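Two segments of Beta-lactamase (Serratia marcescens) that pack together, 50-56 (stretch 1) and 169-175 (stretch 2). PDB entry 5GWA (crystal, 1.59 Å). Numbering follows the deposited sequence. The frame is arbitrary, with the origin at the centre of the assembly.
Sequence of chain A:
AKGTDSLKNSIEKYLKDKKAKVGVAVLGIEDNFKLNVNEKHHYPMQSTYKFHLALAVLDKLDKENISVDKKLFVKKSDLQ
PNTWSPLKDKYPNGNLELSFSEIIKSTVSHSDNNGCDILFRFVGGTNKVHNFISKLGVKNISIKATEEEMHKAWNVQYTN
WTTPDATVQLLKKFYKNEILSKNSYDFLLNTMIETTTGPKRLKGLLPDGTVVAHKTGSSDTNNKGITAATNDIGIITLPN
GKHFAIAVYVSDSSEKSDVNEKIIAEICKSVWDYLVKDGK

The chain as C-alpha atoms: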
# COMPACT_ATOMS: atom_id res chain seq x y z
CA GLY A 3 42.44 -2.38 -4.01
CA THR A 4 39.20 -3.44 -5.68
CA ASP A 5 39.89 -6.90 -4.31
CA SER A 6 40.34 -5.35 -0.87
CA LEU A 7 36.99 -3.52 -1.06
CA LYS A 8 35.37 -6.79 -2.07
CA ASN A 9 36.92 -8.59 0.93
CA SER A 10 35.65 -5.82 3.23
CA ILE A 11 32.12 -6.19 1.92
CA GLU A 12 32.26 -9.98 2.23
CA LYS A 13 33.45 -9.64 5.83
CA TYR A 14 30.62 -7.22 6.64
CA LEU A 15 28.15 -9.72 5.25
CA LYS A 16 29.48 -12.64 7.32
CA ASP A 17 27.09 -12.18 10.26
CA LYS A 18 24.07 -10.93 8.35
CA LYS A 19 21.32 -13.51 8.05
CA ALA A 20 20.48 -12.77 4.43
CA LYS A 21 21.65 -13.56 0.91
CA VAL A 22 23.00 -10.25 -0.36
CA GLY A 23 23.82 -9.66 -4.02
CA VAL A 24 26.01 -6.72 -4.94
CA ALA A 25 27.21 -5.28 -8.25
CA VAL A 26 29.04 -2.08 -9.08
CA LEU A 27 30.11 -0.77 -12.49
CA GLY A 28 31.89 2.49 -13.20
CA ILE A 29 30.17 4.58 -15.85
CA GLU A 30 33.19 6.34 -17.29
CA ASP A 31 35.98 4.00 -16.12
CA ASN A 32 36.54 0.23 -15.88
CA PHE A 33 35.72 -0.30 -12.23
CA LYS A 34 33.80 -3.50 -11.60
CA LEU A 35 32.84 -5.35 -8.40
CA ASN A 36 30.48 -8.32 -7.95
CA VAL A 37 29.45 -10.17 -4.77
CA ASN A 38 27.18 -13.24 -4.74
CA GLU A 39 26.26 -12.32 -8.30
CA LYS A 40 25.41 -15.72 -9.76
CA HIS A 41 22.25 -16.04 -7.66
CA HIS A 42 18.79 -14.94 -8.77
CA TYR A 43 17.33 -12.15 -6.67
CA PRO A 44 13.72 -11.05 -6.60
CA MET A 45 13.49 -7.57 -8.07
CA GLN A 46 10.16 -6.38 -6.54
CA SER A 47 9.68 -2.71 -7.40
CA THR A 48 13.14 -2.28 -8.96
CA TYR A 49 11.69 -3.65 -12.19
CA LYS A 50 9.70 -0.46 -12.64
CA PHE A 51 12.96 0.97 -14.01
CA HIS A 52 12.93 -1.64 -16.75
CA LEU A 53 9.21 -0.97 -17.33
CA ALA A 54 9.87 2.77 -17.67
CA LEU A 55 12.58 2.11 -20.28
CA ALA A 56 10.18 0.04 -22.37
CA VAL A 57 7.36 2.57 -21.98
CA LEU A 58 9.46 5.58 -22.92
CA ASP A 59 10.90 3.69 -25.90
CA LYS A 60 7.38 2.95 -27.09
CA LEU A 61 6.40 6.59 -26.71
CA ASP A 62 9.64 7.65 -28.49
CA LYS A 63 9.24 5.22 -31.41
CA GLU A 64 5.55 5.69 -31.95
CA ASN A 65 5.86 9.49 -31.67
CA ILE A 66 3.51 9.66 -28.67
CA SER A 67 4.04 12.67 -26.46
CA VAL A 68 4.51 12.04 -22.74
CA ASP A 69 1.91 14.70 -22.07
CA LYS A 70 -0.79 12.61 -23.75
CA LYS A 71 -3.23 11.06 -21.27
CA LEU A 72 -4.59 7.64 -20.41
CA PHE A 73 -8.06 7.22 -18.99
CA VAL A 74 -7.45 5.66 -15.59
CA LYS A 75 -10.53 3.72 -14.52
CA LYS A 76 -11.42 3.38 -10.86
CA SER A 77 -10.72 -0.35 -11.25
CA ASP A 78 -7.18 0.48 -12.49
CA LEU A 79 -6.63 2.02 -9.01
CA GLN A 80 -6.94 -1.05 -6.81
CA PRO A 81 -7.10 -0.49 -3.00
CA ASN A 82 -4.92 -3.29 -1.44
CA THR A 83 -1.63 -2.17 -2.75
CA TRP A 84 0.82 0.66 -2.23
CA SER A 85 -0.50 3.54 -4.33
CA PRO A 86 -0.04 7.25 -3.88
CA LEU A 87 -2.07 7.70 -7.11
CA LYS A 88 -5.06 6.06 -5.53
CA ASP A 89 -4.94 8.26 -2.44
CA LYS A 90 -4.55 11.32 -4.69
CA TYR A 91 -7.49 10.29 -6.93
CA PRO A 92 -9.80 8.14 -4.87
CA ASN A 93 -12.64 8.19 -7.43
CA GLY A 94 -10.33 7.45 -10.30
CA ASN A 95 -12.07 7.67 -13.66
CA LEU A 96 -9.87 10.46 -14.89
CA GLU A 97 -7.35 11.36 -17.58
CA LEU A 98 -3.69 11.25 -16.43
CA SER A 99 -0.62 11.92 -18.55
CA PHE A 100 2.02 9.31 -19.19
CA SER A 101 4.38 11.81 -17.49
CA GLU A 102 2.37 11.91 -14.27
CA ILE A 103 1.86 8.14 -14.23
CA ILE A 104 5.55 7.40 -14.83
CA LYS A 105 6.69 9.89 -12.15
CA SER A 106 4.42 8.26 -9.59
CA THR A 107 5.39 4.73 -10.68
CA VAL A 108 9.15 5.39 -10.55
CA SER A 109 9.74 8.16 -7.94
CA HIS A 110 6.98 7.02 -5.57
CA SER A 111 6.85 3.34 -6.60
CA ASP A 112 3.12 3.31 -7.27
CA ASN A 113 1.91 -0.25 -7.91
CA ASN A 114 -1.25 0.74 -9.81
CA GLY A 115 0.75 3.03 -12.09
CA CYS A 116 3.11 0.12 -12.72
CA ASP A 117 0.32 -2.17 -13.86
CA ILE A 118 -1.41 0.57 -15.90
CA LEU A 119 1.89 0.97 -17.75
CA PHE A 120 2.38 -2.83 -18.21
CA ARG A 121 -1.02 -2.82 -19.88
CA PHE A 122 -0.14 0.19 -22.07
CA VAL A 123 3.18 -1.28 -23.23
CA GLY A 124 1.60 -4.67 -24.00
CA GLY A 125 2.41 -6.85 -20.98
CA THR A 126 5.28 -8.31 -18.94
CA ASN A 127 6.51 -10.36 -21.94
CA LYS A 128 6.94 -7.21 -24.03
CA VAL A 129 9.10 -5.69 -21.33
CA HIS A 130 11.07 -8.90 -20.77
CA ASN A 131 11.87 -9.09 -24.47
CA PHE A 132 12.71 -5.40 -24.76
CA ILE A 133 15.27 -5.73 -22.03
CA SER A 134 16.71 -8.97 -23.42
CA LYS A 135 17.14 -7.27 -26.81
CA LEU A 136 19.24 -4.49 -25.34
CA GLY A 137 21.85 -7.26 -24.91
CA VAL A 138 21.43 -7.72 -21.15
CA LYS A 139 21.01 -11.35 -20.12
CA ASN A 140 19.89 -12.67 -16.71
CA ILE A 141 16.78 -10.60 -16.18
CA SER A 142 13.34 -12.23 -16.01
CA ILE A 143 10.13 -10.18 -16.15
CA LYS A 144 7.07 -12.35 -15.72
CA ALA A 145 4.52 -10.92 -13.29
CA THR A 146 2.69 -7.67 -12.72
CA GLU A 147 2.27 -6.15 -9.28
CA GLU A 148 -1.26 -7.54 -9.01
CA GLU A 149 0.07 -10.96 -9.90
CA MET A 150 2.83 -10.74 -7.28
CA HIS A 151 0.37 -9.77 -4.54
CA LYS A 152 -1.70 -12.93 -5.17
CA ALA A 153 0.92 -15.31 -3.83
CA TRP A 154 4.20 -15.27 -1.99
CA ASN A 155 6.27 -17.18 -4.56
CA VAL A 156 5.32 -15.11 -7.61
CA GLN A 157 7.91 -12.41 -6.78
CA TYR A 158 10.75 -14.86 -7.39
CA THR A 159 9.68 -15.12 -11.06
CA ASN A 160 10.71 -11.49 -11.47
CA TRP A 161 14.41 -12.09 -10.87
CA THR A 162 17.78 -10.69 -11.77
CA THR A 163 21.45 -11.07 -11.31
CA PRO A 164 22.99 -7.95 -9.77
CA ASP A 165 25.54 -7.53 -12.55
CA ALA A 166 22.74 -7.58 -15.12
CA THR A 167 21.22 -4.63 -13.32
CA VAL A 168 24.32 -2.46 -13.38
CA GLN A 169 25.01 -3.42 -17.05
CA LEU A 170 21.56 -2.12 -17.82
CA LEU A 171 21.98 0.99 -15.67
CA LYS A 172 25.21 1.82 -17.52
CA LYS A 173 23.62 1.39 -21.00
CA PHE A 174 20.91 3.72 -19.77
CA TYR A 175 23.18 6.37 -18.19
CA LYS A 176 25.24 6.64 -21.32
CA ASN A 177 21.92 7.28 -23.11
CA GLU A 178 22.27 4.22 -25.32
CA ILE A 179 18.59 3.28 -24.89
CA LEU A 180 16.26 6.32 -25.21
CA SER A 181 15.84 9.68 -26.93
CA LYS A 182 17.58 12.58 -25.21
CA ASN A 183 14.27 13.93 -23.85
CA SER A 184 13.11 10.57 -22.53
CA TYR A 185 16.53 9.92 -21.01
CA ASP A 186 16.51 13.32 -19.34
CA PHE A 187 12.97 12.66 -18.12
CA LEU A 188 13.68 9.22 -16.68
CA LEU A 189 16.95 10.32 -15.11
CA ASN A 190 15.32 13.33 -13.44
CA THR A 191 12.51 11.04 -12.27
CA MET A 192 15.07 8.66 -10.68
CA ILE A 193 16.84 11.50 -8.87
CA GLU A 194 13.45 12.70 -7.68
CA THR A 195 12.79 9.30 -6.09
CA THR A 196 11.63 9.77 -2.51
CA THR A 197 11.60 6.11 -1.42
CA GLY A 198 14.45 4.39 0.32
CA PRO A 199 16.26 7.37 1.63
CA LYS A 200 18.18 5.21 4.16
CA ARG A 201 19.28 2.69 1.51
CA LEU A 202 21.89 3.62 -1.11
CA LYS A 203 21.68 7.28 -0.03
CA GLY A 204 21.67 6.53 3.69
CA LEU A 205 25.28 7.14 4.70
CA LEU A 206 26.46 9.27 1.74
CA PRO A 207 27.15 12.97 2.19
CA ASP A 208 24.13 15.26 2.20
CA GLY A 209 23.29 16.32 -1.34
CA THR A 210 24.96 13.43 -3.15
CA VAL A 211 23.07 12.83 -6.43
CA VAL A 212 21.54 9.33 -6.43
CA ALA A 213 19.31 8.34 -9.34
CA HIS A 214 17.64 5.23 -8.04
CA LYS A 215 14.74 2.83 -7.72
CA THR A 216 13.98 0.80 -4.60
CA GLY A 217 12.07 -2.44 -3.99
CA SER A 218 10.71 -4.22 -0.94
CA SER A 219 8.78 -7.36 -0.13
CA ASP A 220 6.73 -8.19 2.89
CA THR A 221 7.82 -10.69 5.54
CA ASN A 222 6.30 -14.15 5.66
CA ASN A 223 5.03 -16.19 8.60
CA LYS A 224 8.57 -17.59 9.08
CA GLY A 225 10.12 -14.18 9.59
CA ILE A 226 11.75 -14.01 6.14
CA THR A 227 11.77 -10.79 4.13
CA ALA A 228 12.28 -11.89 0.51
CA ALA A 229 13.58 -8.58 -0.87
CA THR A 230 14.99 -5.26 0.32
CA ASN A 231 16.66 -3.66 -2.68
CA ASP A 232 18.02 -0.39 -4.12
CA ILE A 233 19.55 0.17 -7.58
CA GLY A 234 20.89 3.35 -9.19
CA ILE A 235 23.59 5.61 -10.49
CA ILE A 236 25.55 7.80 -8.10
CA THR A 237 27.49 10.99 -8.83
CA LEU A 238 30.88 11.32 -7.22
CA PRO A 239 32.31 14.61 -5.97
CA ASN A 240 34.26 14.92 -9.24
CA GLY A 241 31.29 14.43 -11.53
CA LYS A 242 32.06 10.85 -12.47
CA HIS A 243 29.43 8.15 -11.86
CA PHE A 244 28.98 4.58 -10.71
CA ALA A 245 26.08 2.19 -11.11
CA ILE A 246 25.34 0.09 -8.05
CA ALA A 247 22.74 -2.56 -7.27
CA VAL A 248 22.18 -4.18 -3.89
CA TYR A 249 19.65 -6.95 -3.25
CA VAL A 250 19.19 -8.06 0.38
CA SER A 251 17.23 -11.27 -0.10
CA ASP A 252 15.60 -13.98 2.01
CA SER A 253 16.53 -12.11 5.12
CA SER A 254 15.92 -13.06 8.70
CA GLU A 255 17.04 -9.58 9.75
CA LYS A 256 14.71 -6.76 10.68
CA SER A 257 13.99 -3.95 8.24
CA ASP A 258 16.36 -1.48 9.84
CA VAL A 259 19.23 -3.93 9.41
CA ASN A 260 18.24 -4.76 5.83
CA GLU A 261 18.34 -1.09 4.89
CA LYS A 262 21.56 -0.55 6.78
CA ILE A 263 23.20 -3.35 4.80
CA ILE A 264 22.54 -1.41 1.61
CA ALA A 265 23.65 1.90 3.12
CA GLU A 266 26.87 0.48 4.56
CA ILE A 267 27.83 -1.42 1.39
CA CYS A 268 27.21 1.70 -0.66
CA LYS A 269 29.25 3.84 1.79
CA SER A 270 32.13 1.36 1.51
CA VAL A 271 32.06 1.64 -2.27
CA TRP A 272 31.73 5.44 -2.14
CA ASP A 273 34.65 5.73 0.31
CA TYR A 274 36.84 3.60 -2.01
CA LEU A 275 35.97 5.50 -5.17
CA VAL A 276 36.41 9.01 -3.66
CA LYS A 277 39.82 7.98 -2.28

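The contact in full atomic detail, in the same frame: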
# COMPACT_ATOMS: atom_id res chain seq x y z
N LYS A 50 10.42 -1.61 -12.07
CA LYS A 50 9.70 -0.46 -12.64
C LYS A 50 10.66 0.41 -13.44
O LYS A 50 10.23 1.21 -14.29
CB LYS A 50 8.99 0.34 -11.55
CG LYS A 50 7.85 -0.46 -10.90
CD LYS A 50 7.39 0.16 -9.59
CE LYS A 50 6.39 -0.75 -8.91
NZ LYS A 50 5.85 -0.13 -7.67
N PHE A 51 11.95 0.34 -13.14
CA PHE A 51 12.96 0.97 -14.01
C PHE A 51 12.89 0.39 -15.41
O PHE A 51 12.78 1.13 -16.41
CB PHE A 51 14.37 0.79 -13.38
CG PHE A 51 15.49 1.17 -14.31
CD1 PHE A 51 15.64 2.49 -14.72
CD2 PHE A 51 16.40 0.23 -14.75
CE1 PHE A 51 16.68 2.87 -15.53
CE2 PHE A 51 17.43 0.60 -15.61
CZ PHE A 51 17.56 1.93 -15.99
N HIS A 52 12.88 -0.93 -15.48
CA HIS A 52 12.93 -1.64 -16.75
C HIS A 52 11.63 -1.30 -17.48
O HIS A 52 11.61 -1.06 -18.68
CB HIS A 52 12.97 -3.15 -16.50
CG HIS A 52 14.12 -3.59 -15.64
ND1 HIS A 52 14.26 -3.17 -14.33
CD2 HIS A 52 15.09 -4.51 -15.83
CE1 HIS A 52 15.32 -3.74 -13.80
NE2 HIS A 52 15.85 -4.56 -14.69
N LEU A 53 10.52 -1.32 -16.75
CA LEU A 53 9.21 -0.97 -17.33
C LEU A 53 9.20 0.44 -17.93
O LEU A 53 8.79 0.63 -19.09
CB LEU A 53 8.16 -1.10 -16.22
CG LEU A 53 6.79 -0.55 -16.58
CD1 LEU A 53 6.19 -1.25 -17.79
CD2 LEU A 53 5.86 -0.62 -15.39
N ALA A 54 9.83 1.38 -17.24
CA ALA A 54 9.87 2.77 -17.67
C ALA A 54 10.69 2.89 -18.96
O ALA A 54 10.29 3.60 -19.88
CB ALA A 54 10.41 3.65 -16.58
N LEU A 55 11.81 2.19 -19.02
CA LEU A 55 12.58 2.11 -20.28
C LEU A 55 11.71 1.67 -21.43
O LEU A 55 11.71 2.32 -22.48
CB LEU A 55 13.76 1.15 -20.15
CG LEU A 55 14.86 1.52 -19.17
CD1 LEU A 55 15.87 0.41 -19.07
CD2 LEU A 55 15.56 2.81 -19.51
N ALA A 56 10.97 0.57 -21.26
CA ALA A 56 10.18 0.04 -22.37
C ALA A 56 9.06 1.03 -22.73
O ALA A 56 8.70 1.20 -23.90
CB ALA A 56 9.61 -1.32 -22.02
N GLN A 169 24.82 -3.47 -15.58
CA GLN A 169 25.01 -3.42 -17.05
C GLN A 169 23.92 -2.60 -17.70
O GLN A 169 24.19 -1.72 -18.54
CB GLN A 169 25.06 -4.82 -17.63
CG GLN A 169 26.32 -5.58 -17.23
CD GLN A 169 26.16 -7.08 -17.34
OE1 GLN A 169 25.32 -7.58 -18.09
NE2 GLN A 169 27.01 -7.82 -16.64
N LEU A 170 22.68 -2.88 -17.30
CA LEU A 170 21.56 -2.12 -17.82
C LEU A 170 21.61 -0.67 -17.42
O LEU A 170 21.24 0.23 -18.22
CB LEU A 170 20.25 -2.79 -17.41
CG LEU A 170 18.94 -2.16 -17.91
CD1 LEU A 170 18.86 -2.37 -19.42
CD2 LEU A 170 17.70 -2.78 -17.25
N LEU A 171 21.89 -0.39 -16.14
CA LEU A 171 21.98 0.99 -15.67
C LEU A 171 23.03 1.80 -16.42
O LEU A 171 22.84 2.98 -16.68
CB LEU A 171 22.27 1.04 -14.18
CG LEU A 171 21.10 0.64 -13.28
CD1 LEU A 171 21.61 0.29 -11.91
CD2 LEU A 171 20.03 1.71 -13.17
N LYS A 172 24.14 1.15 -16.78
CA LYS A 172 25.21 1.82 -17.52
C LYS A 172 24.84 2.12 -18.98
O LYS A 172 25.02 3.26 -19.42
CB LYS A 172 26.48 0.98 -17.44
CG LYS A 172 27.65 1.55 -18.22
CD LYS A 172 28.92 0.78 -17.91
CE LYS A 172 30.12 1.34 -18.63
NZ LYS A 172 31.40 0.90 -18.01
N LYS A 173 24.17 1.17 -19.65
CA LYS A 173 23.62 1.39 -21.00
C LYS A 173 22.68 2.58 -20.95
O LYS A 173 22.72 3.50 -21.77
CB LYS A 173 22.86 0.16 -21.47
CG LYS A 173 23.75 -1.03 -21.80
CD LYS A 173 22.97 -2.12 -22.52
CE LYS A 173 23.84 -3.32 -22.80
NZ LYS A 173 24.52 -3.12 -24.12
N PHE A 174 21.85 2.61 -19.91
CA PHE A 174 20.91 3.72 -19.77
C PHE A 174 21.64 5.05 -19.55
O PHE A 174 21.28 6.06 -20.19
CB PHE A 174 19.96 3.45 -18.59
CG PHE A 174 19.26 4.67 -18.08
CD1 PHE A 174 18.30 5.29 -18.84
CD2 PHE A 174 19.50 5.13 -16.79
CE1 PHE A 174 17.66 6.41 -18.37
CE2 PHE A 174 18.85 6.26 -16.32
CZ PHE A 174 17.88 6.86 -17.10
N TYR A 175 22.58 5.10 -18.60
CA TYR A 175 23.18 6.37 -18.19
C TYR A 175 23.95 7.00 -19.33
O TYR A 175 24.02 8.23 -19.43
CB TYR A 175 24.10 6.24 -16.95
CG TYR A 175 24.26 7.54 -16.26
CD1 TYR A 175 23.32 7.96 -15.34
CD2 TYR A 175 25.25 8.44 -16.63
CE1 TYR A 175 23.39 9.21 -14.74
CE2 TYR A 175 25.31 9.70 -16.05
CZ TYR A 175 24.37 10.09 -15.11
OH TYR A 175 24.35 11.35 -14.53

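The centre of this contact is Phe51, whose CA-to-CB bond points toward the other helix and which has the largest area covered by the other stretch, 78 Å². Its edge is directed at the face of Phe174, with centroids 5.3 Å apart and planes at 77°, so that the slightly positive ring hydrogens of Phe51 meet the electron-rich face of its partner. Over one face of Phe51 lies a methyl of Leu171, CD2, 4.0 Å from the ring centroid, in a CH-pi contact. Leu170 adds a further apolar neighbour, its CD2 3.8 Å from Phe51 CE2.

One helical turn beyond Phe51, Leu55 also points across: its CD2 lies 3.8 Å from Phe174 CD1, and its CD1 lies 4.1 Å from Leu170 CD1. The branched end of Leu55 suits this place, since its two methyls meet different neighbours.

Both backbones are helical, and their axes approach to 11.9 Å at 37°, running in broadly the same direction. That spacing leaves room for large side chains between them, and the main-chain hydrogen bonds stay within each helix, as in Phe174 N to Leu170 O at 3.0 Å.

At the polar edge, His52 starts sideways, but its imidazole carbon CD2, an apolar surface, comes within 3.4 Å of Leu170 CD2. No hydrogen bond crosses the interface; the contact is made by apolar packing.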